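Local coordinates for protein putative beta-glucosidase (Bifidobacterium adolescentis, PDB 5WAB) that hydrolyses beta-glucosides as a glycoside hydrolase family 3 enzyme and probably also releases terminal alpha-L-arabinopyranosyl units from ginsenoside Rb2, at residues F155-Q160 with A169-R174; S361-L366 with V371-A376; F551-V556 with E582-Y587. All blocks are in the same frame, centred on the assembly; numbering follows the deposited sequence.

Interaction 1 (F155-Q160 with A169-R174)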
ATOM      1  N   PHE A 155      -8.616   4.338  -8.911  1.00 23.66           N
ATOM      2  CA  PHE A 155      -8.648   3.290  -9.920  1.00 23.02           C
ATOM      3  C   PHE A 155      -8.710   3.961 -11.295  1.00 22.57           C
ATOM      4  O   PHE A 155      -9.722   4.574 -11.642  1.00 24.11           O
ATOM      5  CB  PHE A 155      -9.857   2.392  -9.655  1.00 22.14           C
ATOM      6  CG  PHE A 155      -9.990   1.218 -10.581  1.00 20.32           C
ATOM      7  CD1 PHE A 155      -9.067   0.185 -10.555  1.00 19.51           C
ATOM      8  CD2 PHE A 155     -11.087   1.112 -11.420  1.00 19.35           C
ATOM      9  CE1 PHE A 155      -9.208  -0.907 -11.391  1.00 19.13           C
ATOM     10  CE2 PHE A 155     -11.237   0.020 -12.253  1.00 19.42           C
ATOM     11  CZ  PHE A 155     -10.300  -0.990 -12.239  1.00 18.01           C
ATOM     12  N   ALA A 156      -7.626   3.876 -12.068  1.00 20.35           N
ATOM     13  CA  ALA A 156      -6.389   3.208 -11.673  1.00 21.14           C
ATOM     14  C   ALA A 156      -5.168   3.956 -12.200  1.00 22.42           C
ATOM     15  O   ALA A 156      -5.296   4.973 -12.896  1.00 21.57           O
ATOM     16  CB  ALA A 156      -6.372   1.769 -12.179  1.00 21.11           C
ATOM     17  N   ALA A 157      -3.987   3.436 -11.847  1.00 23.57           N
ATOM     18  CA  ALA A 157      -2.703   3.907 -12.375  1.00 21.38           C
ATOM     19  C   ALA A 157      -2.453   5.374 -12.032  1.00 21.03           C
ATOM     20  O   ALA A 157      -2.069   6.179 -12.884  1.00 17.44           O
ATOM     21  CB  ALA A 157      -2.616   3.671 -13.884  1.00 20.61           C
ATOM     22  N   ASN A 158      -2.672   5.714 -10.758  1.00 23.16           N
ATOM     23  CA  ASN A 158      -2.392   7.048 -10.231  1.00 25.14           C
ATOM     24  C   ASN A 158      -1.098   6.953  -9.422  1.00 16.80           C
ATOM     25  O   ASN A 158      -1.101   6.851  -8.197  1.00 18.83           O
ATOM     26  CB  ASN A 158      -3.559   7.545  -9.377  1.00 26.04           C
ATOM     27  CG  ASN A 158      -3.386   8.986  -8.915  1.00 28.86           C
ATOM     28  OD1 ASN A 158      -2.435   9.670  -9.299  1.00 30.93           O
ATOM     29  ND2 ASN A 158      -4.268   9.427  -8.030  1.00 28.44           N
ATOM     30  N   ASN A 159       0.029   7.020 -10.129  1.00 16.85           N
ATOM     31  CA  ASN A 159       1.338   6.702  -9.563  1.00 17.02           C
ATOM     32  C   ASN A 159       2.245   7.920  -9.416  1.00 19.18           C
ATOM     33  O   ASN A 159       3.429   7.762  -9.099  1.00 19.62           O
ATOM     34  CB  ASN A 159       2.018   5.636 -10.420  1.00 16.79           C
ATOM     35  CG  ASN A 159       1.063   4.524 -10.823  1.00 17.84           C
ATOM     36  OD1 ASN A 159       0.657   4.425 -11.985  1.00 17.33           O
ATOM     37  ND2 ASN A 159       0.702   3.677  -9.861  1.00 16.71           N
ATOM     38  N   GLN A 160       1.734   9.125  -9.670  1.00 21.40           N
ATOM     39  CA  GLN A 160       2.513  10.344  -9.507  1.00 21.18           C
ATOM     40  C   GLN A 160       1.572  11.509  -9.243  1.00 22.31           C
ATOM     41  O   GLN A 160       0.387  11.467  -9.583  1.00 22.66           O
ATOM     42  CB  GLN A 160       3.388  10.620 -10.730  1.00 19.20           C
ATOM     43  CG  GLN A 160       2.627  11.069 -11.947  1.00 18.25           C
ATOM     44  CD  GLN A 160       3.511  11.104 -13.159  1.00 18.22           C
ATOM     45  OE1 GLN A 160       4.288  10.182 -13.386  1.00 17.97           O
ATOM     46  NE2 GLN A 160       3.419  12.173 -13.939  1.00 18.53           N
ATOM     47  N   ALA A 169      -1.376   8.479 -18.395  1.00 23.12           N
ATOM     48  CA  ALA A 169      -0.479   7.356 -18.176  1.00 22.47           C
ATOM     49  C   ALA A 169      -0.673   6.406 -19.346  1.00 20.97           C
ATOM     50  O   ALA A 169      -1.721   5.766 -19.464  1.00 19.44           O
ATOM     51  CB  ALA A 169      -0.766   6.675 -16.840  1.00 22.30           C
ATOM     52  N   ASN A 170       0.323   6.342 -20.226  1.00 20.04           N
ATOM     53  CA  ASN A 170       0.286   5.483 -21.404  1.00 17.70           C
ATOM     54  C   ASN A 170       0.950   4.159 -21.048  1.00 18.19           C
ATOM     55  O   ASN A 170       2.175   4.084 -20.892  1.00 18.58           O
ATOM     56  CB  ASN A 170       0.963   6.166 -22.591  1.00 17.82           C
ATOM     57  CG  ASN A 170       0.249   7.440 -23.009  1.00 20.04           C
ATOM     58  OD1 ASN A 170      -0.968   7.552 -22.860  1.00 20.36           O
ATOM     59  ND2 ASN A 170       1.000   8.409 -23.525  1.00 16.83           N
ATOM     60  N   ILE A 171       0.134   3.118 -20.919  1.00 17.99           N
ATOM     61  CA  ILE A 171       0.535   1.849 -20.328  1.00 17.90           C
ATOM     62  C   ILE A 171       0.124   0.722 -21.260  1.00 18.04           C
ATOM     63  O   ILE A 171      -0.970   0.751 -21.835  1.00 19.38           O
ATOM     64  CB  ILE A 171      -0.125   1.654 -18.946  1.00 18.28           C
ATOM     65  CG1 ILE A 171       0.013   2.919 -18.099  1.00 16.72           C
ATOM     66  CG2 ILE A 171       0.467   0.444 -18.230  1.00 17.97           C
ATOM     67  CD1 ILE A 171      -0.709   2.836 -16.783  1.00 16.74           C
ATOM     68  N   SER A 172       0.998  -0.268 -21.417  1.00 18.17           N
ATOM     69  CA  SER A 172       0.631  -1.451 -22.181  1.00 17.88           C
ATOM     70  C   SER A 172      -0.399  -2.276 -21.414  1.00 19.06           C
ATOM     71  O   SER A 172      -0.545  -2.160 -20.193  1.00 18.03           O
ATOM     72  CB  SER A 172       1.851  -2.316 -22.475  1.00 17.46           C
ATOM     73  OG  SER A 172       2.269  -2.970 -21.296  1.00 18.83           O
ATOM     74  N   GLN A 173      -1.104  -3.139 -22.149  1.00 21.09           N
ATOM     75  CA  GLN A 173      -2.117  -3.986 -21.526  1.00 22.62           C
ATOM     76  C   GLN A 173      -1.507  -4.948 -20.514  1.00 23.17           C
ATOM     77  O   GLN A 173      -2.039  -5.104 -19.409  1.00 22.82           O
ATOM     78  CB  GLN A 173      -2.903  -4.739 -22.595  1.00 24.20           C
ATOM     79  CG  GLN A 173      -3.866  -3.825 -23.330  1.00 25.90           C
ATOM     80  CD  GLN A 173      -4.817  -3.122 -22.375  1.00 27.09           C
ATOM     81  OE1 GLN A 173      -4.843  -1.894 -22.297  1.00 28.66           O
ATOM     82  NE2 GLN A 173      -5.615  -3.904 -21.650  1.00 27.53           N
ATOM     83  N   ARG A 174      -0.382  -5.584 -20.859  1.00 23.86           N
ATOM     84  CA  ARG A 174       0.283  -6.471 -19.904  1.00 17.38           C
ATOM     85  C   ARG A 174       0.593  -5.751 -18.600  1.00 20.00           C
ATOM     86  O   ARG A 174       0.325  -6.273 -17.512  1.00 22.87           O
ATOM     87  CB  ARG A 174       1.569  -7.041 -20.500  1.00 23.65           C
ATOM     88  CG  ARG A 174       1.390  -8.318 -21.280  1.00 24.69           C
ATOM     89  CD  ARG A 174       2.723  -9.025 -21.466  1.00 25.40           C
ATOM     90  NE  ARG A 174       3.280  -9.548 -20.218  1.00 25.41           N
ATOM     91  CZ  ARG A 174       4.566  -9.849 -20.041  1.00 27.07           C
ATOM     92  NH1 ARG A 174       5.433  -9.674 -21.029  1.00 27.49           N
ATOM     93  NH2 ARG A 174       4.995 -10.320 -18.876  1.00 27.96           N
TER
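Ala157 and Ile171 form the tight point of this small buried contact. Ala157 CB lies 3.6 Å from Ile171 CD1, methyl against methyl. Ile171 CG1 sits beside its backbone N and the chain then runs on extended (chi2 175°), which carries CD1 out to the loop. The positive phi of Ala157 turns the backbone here, and its CB points toward Ile171. A looser touch lies alongside, where Ala169 CB stands 4.2 Å from Ala157 O. No hydrogen bond joins the two segments. Segment 155-160 begins at the C-terminal end of strand 149-155, the middle strand of the five parallel ones in the TIM-barrel-related N-terminal domain. The chain leaves this strand through a cis peptide between Phe155 and Ala156. Segment 169-174 runs from strand 168-170 into helix 173-180. Ile171 is packed further by Leu176 and Tyr180 of that helix and by Tyr520. Asn159 bonds to Tyr520 and to Ile112 O. Away from this point segment 169-174 is looser: Asn170, Ser172, Gln173 and Arg174 are partly exposed. Ser172 caps the helix through Ala175 N, and Arg174 forms a salt bridge with Glu178.

Interaction 2 (S361-L366 with V371-A376)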
ATOM      1  N   SER A 361       5.397  11.643  22.353  1.00 41.22           N
ATOM      2  CA  SER A 361       6.637  11.564  21.605  1.00 41.07           C
ATOM      3  C   SER A 361       7.572  10.522  22.214  1.00 42.59           C
ATOM      4  O   SER A 361       7.324   9.966  23.287  1.00 47.12           O
ATOM      5  CB  SER A 361       7.318  12.929  21.569  1.00 41.26           C
ATOM      6  OG  SER A 361       7.774  13.294  22.860  1.00 41.03           O
ATOM      7  N   PHE A 362       8.674  10.273  21.511  1.00 40.08           N
ATOM      8  CA  PHE A 362       9.662   9.326  22.012  1.00 38.85           C
ATOM      9  C   PHE A 362      10.307   9.843  23.289  1.00 39.76           C
ATOM     10  O   PHE A 362      10.564   9.069  24.219  1.00 40.71           O
ATOM     11  CB  PHE A 362      10.718   9.053  20.941  1.00 36.94           C
ATOM     12  CG  PHE A 362      11.698   7.977  21.316  1.00 36.55           C
ATOM     13  CD1 PHE A 362      11.315   6.644  21.322  1.00 36.10           C
ATOM     14  CD2 PHE A 362      13.003   8.299  21.664  1.00 35.58           C
ATOM     15  CE1 PHE A 362      12.212   5.652  21.662  1.00 35.57           C
ATOM     16  CE2 PHE A 362      13.908   7.306  22.010  1.00 34.91           C
ATOM     17  CZ  PHE A 362      13.510   5.981  22.008  1.00 35.35           C
ATOM     18  N   LEU A 363      10.556  11.156  23.358  1.00 39.23           N
ATOM     19  CA  LEU A 363      11.138  11.747  24.559  1.00 40.79           C
ATOM     20  C   LEU A 363      10.206  11.599  25.756  1.00 43.77           C
ATOM     21  O   LEU A 363      10.615  11.123  26.823  1.00 45.17           O
ATOM     22  CB  LEU A 363      11.467  13.221  24.315  1.00 40.42           C
ATOM     23  CG  LEU A 363      12.716  13.536  23.487  1.00 38.95           C
ATOM     24  CD1 LEU A 363      12.971  15.031  23.485  1.00 39.65           C
ATOM     25  CD2 LEU A 363      13.930  12.778  24.010  1.00 38.19           C
ATOM     26  N   ASP A 364       8.948  12.016  25.602  1.00 44.75           N
ATOM     27  CA  ASP A 364       7.991  11.863  26.690  1.00 46.91           C
ATOM     28  C   ASP A 364       7.758  10.399  27.034  1.00 45.38           C
ATOM     29  O   ASP A 364       7.401  10.082  28.174  1.00 46.89           O
ATOM     30  CB  ASP A 364       6.675  12.551  26.338  1.00 49.59           C
ATOM     31  CG  ASP A 364       6.812  14.054  26.264  1.00 51.40           C
ATOM     32  OD1 ASP A 364       7.784  14.586  26.838  1.00 52.07           O
ATOM     33  OD2 ASP A 364       5.951  14.705  25.635  1.00 52.22           O
ATOM     34  N   THR A 365       7.966   9.490  26.078  1.00 42.39           N
ATOM     35  CA  THR A 365       7.810   8.072  26.388  1.00 42.28           C
ATOM     36  C   THR A 365       8.931   7.599  27.301  1.00 42.46           C
ATOM     37  O   THR A 365       8.683   6.926  28.308  1.00 43.29           O
ATOM     38  CB  THR A 365       7.771   7.238  25.104  1.00 40.31           C
ATOM     39  OG1 THR A 365       6.643   7.621  24.308  1.00 39.66           O
ATOM     40  CG2 THR A 365       7.649   5.761  25.438  1.00 40.04           C
ATOM     41  N   LEU A 366      10.174   7.962  26.982  1.00 41.76           N
ATOM     42  CA  LEU A 366      11.284   7.586  27.850  1.00 42.68           C
ATOM     43  C   LEU A 366      11.171   8.263  29.209  1.00 46.43           C
ATOM     44  O   LEU A 366      11.491   7.657  30.238  1.00 51.20           O
ATOM     45  CB  LEU A 366      12.616   7.925  27.188  1.00 41.03           C
ATOM     46  CG  LEU A 366      12.927   7.139  25.916  1.00 38.46           C
ATOM     47  CD1 LEU A 366      14.380   7.333  25.532  1.00 36.70           C
ATOM     48  CD2 LEU A 366      12.589   5.663  26.078  1.00 38.67           C
ATOM     49  N   VAL A 371      13.284   6.145  32.034  1.00 51.33           N
ATOM     50  CA  VAL A 371      14.529   6.111  31.273  1.00 52.04           C
ATOM     51  C   VAL A 371      15.101   7.524  31.233  1.00 52.54           C
ATOM     52  O   VAL A 371      14.528   8.420  30.607  1.00 52.52           O
ATOM     53  CB  VAL A 371      14.306   5.559  29.861  1.00 50.98           C
ATOM     54  CG1 VAL A 371      15.603   5.586  29.067  1.00 49.87           C
ATOM     55  CG2 VAL A 371      13.743   4.148  29.933  1.00 51.37           C
ATOM     56  N   ASP A 372      16.233   7.728  31.901  1.00 53.44           N
ATOM     57  CA  ASP A 372      16.876   9.032  31.931  1.00 53.89           C
ATOM     58  C   ASP A 372      17.833   9.146  30.751  1.00 51.48           C
ATOM     59  O   ASP A 372      18.687   8.276  30.542  1.00 51.43           O
ATOM     60  CB  ASP A 372      17.619   9.241  33.252  1.00 55.89           C
ATOM     61  N   VAL A 373      17.668  10.210  29.966  1.00 48.74           N
ATOM     62  CA  VAL A 373      18.448  10.436  28.760  1.00 45.78           C
ATOM     63  C   VAL A 373      18.918  11.883  28.754  1.00 44.83           C
ATOM     64  O   VAL A 373      18.476  12.710  29.553  1.00 46.11           O
ATOM     65  CB  VAL A 373      17.647  10.127  27.474  1.00 43.81           C
ATOM     66  CG1 VAL A 373      16.947   8.784  27.579  1.00 43.09           C
ATOM     67  CG2 VAL A 373      16.638  11.231  27.188  1.00 43.69           C
ATOM     68  N   ALA A 374      19.840  12.177  27.843  1.00 42.66           N
ATOM     69  CA  ALA A 374      20.253  13.539  27.536  1.00 41.43           C
ATOM     70  C   ALA A 374      19.806  13.843  26.115  1.00 39.47           C
ATOM     71  O   ALA A 374      20.163  13.118  25.178  1.00 37.43           O
ATOM     72  CB  ALA A 374      21.765  13.709  27.681  1.00 41.80           C
ATOM     73  N   PHE A 375      19.023  14.904  25.953  1.00 41.22           N
ATOM     74  CA  PHE A 375      18.470  15.262  24.659  1.00 38.61           C
ATOM     75  C   PHE A 375      19.167  16.485  24.088  1.00 39.43           C
ATOM     76  O   PHE A 375      19.487  17.429  24.815  1.00 39.37           O
ATOM     77  CB  PHE A 375      16.968  15.522  24.757  1.00 37.54           C
ATOM     78  CG  PHE A 375      16.367  16.072  23.498  1.00 35.53           C
ATOM     79  CD1 PHE A 375      16.254  15.285  22.365  1.00 33.81           C
ATOM     80  CD2 PHE A 375      15.877  17.367  23.462  1.00 35.41           C
ATOM     81  CE1 PHE A 375      15.690  15.788  21.209  1.00 32.71           C
ATOM     82  CE2 PHE A 375      15.304  17.873  22.315  1.00 34.41           C
ATOM     83  CZ  PHE A 375      15.214  17.084  21.184  1.00 33.04           C
ATOM     84  N   ALA A 376      19.404  16.453  22.778  1.00 38.95           N
ATOM     85  CA  ALA A 376      19.910  17.590  22.048  1.00 39.15           C
ATOM     86  C   ALA A 376      19.177  17.602  20.712  1.00 37.17           C
ATOM     87  O   ALA A 376      19.146  16.570  20.016  1.00 34.72           O
ATOM     88  CB  ALA A 376      21.424  17.522  21.837  1.00 40.44           C
TER
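Leu363 and Leu366 of helix 362-368 pack on Val371, Val373 and Phe375 in the second half of a beta-alpha-beta crossover. Strands 334-337 and 373-376 are its parallel, adjacent strands. Helix segment 362-366 and strand 373-376 run nearly antiparallel, at 162°, with their axes 10.4 Å apart. Leu363 meets Phe375 at about a right angle. Its CD1 methyl sits over the middle of one ring face, 3.4 Å from the Phe375 ring centroid, in a CH-pi contact. CD2 of the same leucine leans on the CG and CD1 side of the ring. With Phe375 CG anti to the backbone N (chi1 172°) the ring is carried to the helix side, and chi2 of 70° turns its face to Leu363. A serine here would remove that face, and would probably leave Leu363 CD1 without its CH-pi partner and open a gap between helix and strand. Further along, Leu366 CD1 touches Val373 CG1 at 3.6 Å. Leu366 CB lies 3.9 Å from Val371 CB, close to the turn that links helix and strand. A weak hydrogen bond from Val371 N to Leu366 O, 3.0 Å long, spans this turn. The other end of the helix is capped by Ser361 OG, which accepts from Asp364 N at 3.2 Å. Ser361 O takes two donors from Thr365, the backbone N and OG1, one on each face of the carbonyl plane. Strand 373-376 is an outermost strand of the mixed sheet of the family 3 C-terminal domain and bonds to strand 334-337. Val336 of that strand touches Leu363, Val373 and Phe375. Helix 476-484 packs on Phe362 and Thr365, and helix 388-399 lies against Ala374 and Ala376.

Interaction 3 (F551-V556 with E582-Y587)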
ATOM      1  N   PHE A 551      16.110 -17.470  12.633  1.00 43.11           N
ATOM      2  CA  PHE A 551      15.153 -18.445  12.133  1.00 41.89           C
ATOM      3  C   PHE A 551      15.817 -19.339  11.096  1.00 40.88           C
ATOM      4  O   PHE A 551      16.789 -18.951  10.444  1.00 40.42           O
ATOM      5  CB  PHE A 551      13.909 -17.750  11.541  1.00 40.55           C
ATOM      6  CG  PHE A 551      13.161 -16.909  12.539  1.00 41.29           C
ATOM      7  CD1 PHE A 551      13.539 -15.595  12.779  1.00 40.93           C
ATOM      8  CD2 PHE A 551      12.099 -17.435  13.256  1.00 42.08           C
ATOM      9  CE1 PHE A 551      12.868 -14.819  13.705  1.00 41.78           C
ATOM     10  CE2 PHE A 551      11.419 -16.662  14.185  1.00 43.19           C
ATOM     11  CZ  PHE A 551      11.805 -15.352  14.411  1.00 42.80           C
ATOM     12  N   ALA A 552      15.276 -20.545  10.953  1.00 41.13           N
ATOM     13  CA  ALA A 552      15.755 -21.517   9.984  1.00 40.90           C
ATOM     14  C   ALA A 552      14.559 -22.146   9.291  1.00 41.15           C
ATOM     15  O   ALA A 552      13.540 -22.424   9.930  1.00 41.65           O
ATOM     16  CB  ALA A 552      16.611 -22.603  10.646  1.00 42.93           C
ATOM     17  N   ILE A 553      14.687 -22.364   7.985  1.00 40.89           N
ATOM     18  CA  ILE A 553      13.635 -22.961   7.173  1.00 40.19           C
ATOM     19  C   ILE A 553      14.123 -24.303   6.647  1.00 42.35           C
ATOM     20  O   ILE A 553      15.202 -24.387   6.047  1.00 42.66           O
ATOM     21  CB  ILE A 553      13.219 -22.034   6.017  1.00 37.57           C
ATOM     22  CG1 ILE A 553      12.607 -20.750   6.572  1.00 35.79           C
ATOM     23  CG2 ILE A 553      12.238 -22.728   5.094  1.00 37.09           C
ATOM     24  CD1 ILE A 553      12.260 -19.748   5.512  1.00 35.88           C
ATOM     25  N   ASP A 554      13.338 -25.350   6.882  1.00 43.37           N
ATOM     26  CA  ASP A 554      13.634 -26.662   6.329  1.00 45.15           C
ATOM     27  C   ASP A 554      12.316 -27.371   6.053  1.00 44.08           C
ATOM     28  O   ASP A 554      11.237 -26.798   6.221  1.00 43.26           O
ATOM     29  CB  ASP A 554      14.540 -27.466   7.270  1.00 48.63           C
ATOM     30  CG  ASP A 554      13.969 -27.593   8.675  1.00 51.15           C
ATOM     31  OD1 ASP A 554      12.823 -27.147   8.909  1.00 49.81           O
ATOM     32  OD2 ASP A 554      14.672 -28.157   9.548  1.00 54.12           O
ATOM     33  N   GLY A 555      12.405 -28.634   5.649  1.00 44.99           N
ATOM     34  CA  GLY A 555      11.204 -29.383   5.332  1.00 44.65           C
ATOM     35  C   GLY A 555      10.396 -28.789   4.202  1.00 42.05           C
ATOM     36  O   GLY A 555       9.178 -28.982   4.151  1.00 40.78           O
ATOM     37  N   VAL A 556      11.045 -28.062   3.293  1.00 40.88           N
ATOM     38  CA  VAL A 556      10.334 -27.427   2.190  1.00 39.21           C
ATOM     39  C   VAL A 556       9.961 -28.495   1.172  1.00 40.41           C
ATOM     40  O   VAL A 556      10.819 -29.243   0.689  1.00 40.85           O
ATOM     41  CB  VAL A 556      11.181 -26.320   1.550  1.00 37.68           C
ATOM     42  CG1 VAL A 556      10.457 -25.731   0.353  1.00 36.04           C
ATOM     43  CG2 VAL A 556      11.490 -25.237   2.566  1.00 37.50           C
ATOM     44  N   GLU A 582       8.618 -14.083  12.113  1.00 30.75           N
ATOM     45  CA  GLU A 582       9.299 -14.214  10.833  1.00 31.12           C
ATOM     46  C   GLU A 582       8.262 -14.265   9.724  1.00 29.81           C
ATOM     47  O   GLU A 582       7.198 -14.866   9.887  1.00 31.02           O
ATOM     48  CB  GLU A 582      10.173 -15.480  10.804  1.00 33.26           C
ATOM     49  CG  GLU A 582      10.882 -15.764   9.485  1.00 33.22           C
ATOM     50  CD  GLU A 582      11.901 -14.706   9.119  1.00 34.06           C
ATOM     51  OE1 GLU A 582      13.091 -14.881   9.461  1.00 35.04           O
ATOM     52  OE2 GLU A 582      11.509 -13.693   8.501  1.00 33.75           O
ATOM     53  N   THR A 583       8.568 -13.630   8.599  1.00 27.60           N
ATOM     54  CA  THR A 583       7.658 -13.594   7.462  1.00 26.30           C
ATOM     55  C   THR A 583       8.267 -14.402   6.324  1.00 26.19           C
ATOM     56  O   THR A 583       9.187 -13.934   5.645  1.00 25.85           O
ATOM     57  CB  THR A 583       7.375 -12.159   7.031  1.00 25.62           C
ATOM     58  OG1 THR A 583       6.737 -11.464   8.108  1.00 26.28           O
ATOM     59  CG2 THR A 583       6.461 -12.142   5.811  1.00 24.21           C
ATOM     60  N   VAL A 584       7.736 -15.602   6.106  1.00 26.58           N
ATOM     61  CA  VAL A 584       8.196 -16.469   5.029  1.00 25.64           C
ATOM     62  C   VAL A 584       7.555 -16.014   3.727  1.00 23.97           C
ATOM     63  O   VAL A 584       6.361 -15.696   3.681  1.00 22.78           O
ATOM     64  CB  VAL A 584       7.857 -17.939   5.335  1.00 26.64           C
ATOM     65  CG1 VAL A 584       8.303 -18.845   4.193  1.00 26.44           C
ATOM     66  CG2 VAL A 584       8.499 -18.369   6.647  1.00 28.05           C
ATOM     67  N   GLN A 585       8.350 -15.984   2.659  1.00 24.28           N
ATOM     68  CA  GLN A 585       7.923 -15.450   1.376  1.00 24.02           C
ATOM     69  C   GLN A 585       8.125 -16.500   0.294  1.00 24.14           C
ATOM     70  O   GLN A 585       9.127 -17.219   0.293  1.00 24.81           O
ATOM     71  CB  GLN A 585       8.699 -14.161   1.033  1.00 23.17           C
ATOM     72  CG  GLN A 585       8.714 -13.153   2.183  1.00 22.36           C
ATOM     73  CD  GLN A 585       9.679 -11.999   1.980  1.00 21.90           C
ATOM     74  OE1 GLN A 585      10.026 -11.648   0.852  1.00 20.38           O
ATOM     75  NE2 GLN A 585      10.111 -11.397   3.082  1.00 23.26           N
ATOM     76  N   VAL A 586       7.166 -16.584  -0.623  1.00 23.63           N
ATOM     77  CA  VAL A 586       7.203 -17.536  -1.727  1.00 24.03           C
ATOM     78  C   VAL A 586       7.231 -16.750  -3.028  1.00 23.49           C
ATOM     79  O   VAL A 586       6.382 -15.879  -3.251  1.00 23.59           O
ATOM     80  CB  VAL A 586       6.002 -18.501  -1.698  1.00 23.53           C
ATOM     81  CG1 VAL A 586       5.999 -19.383  -2.943  1.00 23.48           C
ATOM     82  CG2 VAL A 586       6.029 -19.349  -0.438  1.00 24.03           C
ATOM     83  N   TYR A 587       8.220 -17.042  -3.869  1.00 22.33           N
ATOM     84  CA  TYR A 587       8.350 -16.451  -5.191  1.00 21.98           C
ATOM     85  C   TYR A 587       8.238 -17.538  -6.251  1.00 22.69           C
ATOM     86  O   TYR A 587       8.568 -18.700  -6.005  1.00 24.76           O
ATOM     87  CB  TYR A 587       9.692 -15.712  -5.335  1.00 22.31           C
ATOM     88  CG  TYR A 587       9.845 -14.537  -4.395  1.00 21.35           C
ATOM     89  CD1 TYR A 587      10.221 -14.721  -3.074  1.00 20.28           C
ATOM     90  CD2 TYR A 587       9.629 -13.241  -4.838  1.00 19.88           C
ATOM     91  CE1 TYR A 587      10.358 -13.653  -2.217  1.00 20.13           C
ATOM     92  CE2 TYR A 587       9.765 -12.168  -3.989  1.00 19.25           C
ATOM     93  CZ  TYR A 587      10.128 -12.379  -2.679  1.00 19.51           C
ATOM     94  OH  TYR A 587      10.263 -11.306  -1.833  1.00 19.54           O
TER
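Phe551 and Glu582 meet through a CH-pi contact. Glu582 CB sits over the centre of one ring face, 3.6 Å from the Phe551 ring centroid and 8° off the ring normal. The two side chains run alongside each other, pointing opposite ways. The carboxylate plane is turned 69° from the ring, and Glu582 OE1 comes to 3.4 Å from Phe551 CD1. The apolar contact is looser. Ile553 CD1 and Val584 CG2 approach tip to tip at 4.2 Å. No hydrogen bond crosses between the segments, because they belong to different sheets. Strand 551-560 is in a three-stranded antiparallel sheet, and strand 580-590 is in a four-stranded one. The two sheets face each other as the sandwich of the fibronectin type III-like domain. Val584 also touches Val572 of the first sheet and Val648 of its own. The polar contacts fix the glutamate's carboxylate, one from its own strand and one from outside it. Its chain bends at chi2 (64°) and folds the carboxylate back to the backbone. Glu582 OE2 accepts from Thr583 N at 2.9 Å, using the anti lone pair, and also forms a salt bridge with Lys493. Further on, Tyr587 OH donates to Gln585 OE1 at 2.7 Å, nearly in line with the amide C=O.

From the N terminus, interaction 1 comes first. It closes the loop between strand 149-155 and strand 168-170 in the N-terminal domain. Interaction 2 follows in the C-terminal family domain. It closes the short turn from helix 362-368 to strand 373-376, on the opposite side of the chain's centre, with its centre about 45 Å from that of interaction 1. Interaction 3 comes last and spans the most chain. It bridges two strands separated in sequence by strand 566-574 and joins two sheets of the fibronectin type III-like part. Its centre lies about 33 Å from that of interaction 1 and about 38 Å from that of interaction 2. The three follow in series. None nests in or crosses another, and none touches another.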